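PDB 4AIV: probable nitrite reductase [nad(p)h] small subunit NIRD from Mycobacterium tuberculosis, which probably serves as the Rieske-like small subunit that associates with NirB and is required for the NADH-dependent reduction of nitrite to ammonium. Local coordinates for residues A[50-53]-A[54-57]. Sequence-based numbering, arbitrary orientation.
Sequences NVDP and FSGA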
loop_
_atom_site.group_PDB
_atom_site.type_symbol
_atom_site.label_atom_id
_atom_site.label_comp_id
_atom_site.label_asym_id
_atom_site.label_seq_id
_atom_site.Cartn_x
_atom_site.Cartn_y
_atom_site.Cartn_z
ATOM N N ASN A 50 0.790 -6.611 1.121
ATOM C CA ASN A 50 -0.505 -6.965 1.704
ATOM C C ASN A 50 -0.383 -7.932 2.889
ATOM O O ASN A 50 -1.348 -8.157 3.639
ATOM C CB ASN A 50 -1.423 -7.567 0.634
ATOM C CG ASN A 50 -2.882 -7.526 1.033
ATOM O OD1 ASN A 50 -3.349 -6.560 1.653
ATOM N ND2 ASN A 50 -3.615 -8.579 0.685
ATOM N N VAL A 51 0.803 -8.506 3.060
ATOM C CA VAL A 51 1.007 -9.489 4.117
ATOM C C VAL A 51 1.593 -8.856 5.383
ATOM O O VAL A 51 2.664 -8.241 5.349
ATOM C CB VAL A 51 1.900 -10.654 3.643
ATOM C CG1 VAL A 51 2.087 -11.668 4.762
ATOM C CG2 VAL A 51 1.303 -11.309 2.401
ATOM N N ASP A 52 0.873 -9.002 6.494
ATOM C CA ASP A 52 1.365 -8.569 7.802
ATOM C C ASP A 52 2.658 -9.313 8.073
ATOM O O ASP A 52 2.672 -10.542 8.080
ATOM C CB ASP A 52 0.326 -8.864 8.896
ATOM C CG ASP A 52 0.779 -8.417 10.292
ATOM O OD1 ASP A 52 1.909 -8.762 10.726
ATOM O OD2 ASP A 52 -0.004 -7.724 10.977
ATOM N N PRO A 53 3.753 -8.572 8.296
ATOM C CA PRO A 53 5.069 -9.206 8.435
ATOM C C PRO A 53 5.276 -9.870 9.792
ATOM O O PRO A 53 6.303 -10.518 9.991
ATOM C CB PRO A 53 6.037 -8.033 8.271
ATOM C CG PRO A 53 5.288 -6.874 8.795
ATOM C CD PRO A 53 3.841 -7.103 8.391
ATOM N N PHE A 54 4.328 -9.712 10.710
ATOM C CA PHE A 54 4.419 -10.400 11.993
ATOM C C PHE A 54 3.642 -11.721 11.942
ATOM O O PHE A 54 4.164 -12.770 12.329
ATOM C CB PHE A 54 3.926 -9.509 13.145
ATOM C CG PHE A 54 4.806 -8.300 13.413
ATOM C CD1 PHE A 54 5.883 -8.389 14.282
ATOM C CD2 PHE A 54 4.552 -7.077 12.794
ATOM C CE1 PHE A 54 6.692 -7.286 14.536
ATOM C CE2 PHE A 54 5.362 -5.962 13.045
ATOM C CZ PHE A 54 6.431 -6.070 13.918
ATOM N N SER A 55 2.409 -11.669 11.435
ATOM C CA SER A 55 1.515 -12.834 11.448
ATOM C C SER A 55 1.506 -13.625 10.143
ATOM O O SER A 55 1.126 -14.795 10.123
ATOM C CB SER A 55 0.084 -12.392 11.765
ATOM O OG SER A 55 -0.473 -11.685 10.665
ATOM N N GLY A 56 1.899 -12.981 9.048
ATOM C CA GLY A 56 1.810 -13.601 7.737
ATOM C C GLY A 56 0.409 -13.538 7.134
ATOM O O GLY A 56 0.183 -14.040 6.023
ATOM N N ALA A 57 -0.524 -12.909 7.851
ATOM C CA ALA A 57 -1.907 -12.745 7.381
ATOM C C ALA A 57 -2.013 -11.755 6.214
ATOM O O ALA A 57 -1.530 -10.621 6.309
ATOM C CB ALA A 57 -2.804 -12.284 8.538
#
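An Asx turn at D52, continued by an ST turn at S55, folds 52-57 back on itself. D52 OD1 accepts from F54 N at 2.6 Å, the i to i+2 bond that defines the Asx turn, and from S55 N at 3.0 Å. The two donors arrive differently: F54 N approaches OD1 almost in line with the C-O bond, whereas S55 N stands 55° off the plane of the carboxylate. CG of D52 is anti to the backbone N (chi1 -179°), which, together with chi2, brings OD1 to both N-H groups. S55 OG rests against D52 CB at 3.4 Å and accepts from A57 N at 3.1 Å, forming the ST turn. Backbone bonds close the loop: G56 N donates to D52 O (2.7 Å), and D52 N donates to A57 O (2.9 Å). G56 has positive phi, where a CB would crowd the carbonyl O of S55, which favours glycine. V51 CG1 touches G56 O (3.3 Å), while D52 OD1 meets the F54 ring at its edge. Residues 50-57 probably correspond to the first cluster-binding loop of Rieske proteins, but include neither cysteine nor histidine. They lie in the connection between strands 45-49 and 64-68; D52 packs on S76 and L79, P53 and F54 both touch F83 of strand 82-84, and N50 OD1 accepts a hydrogen bond from S61 N, the N50 side chain touching Q34 and A36 of strand 34-39.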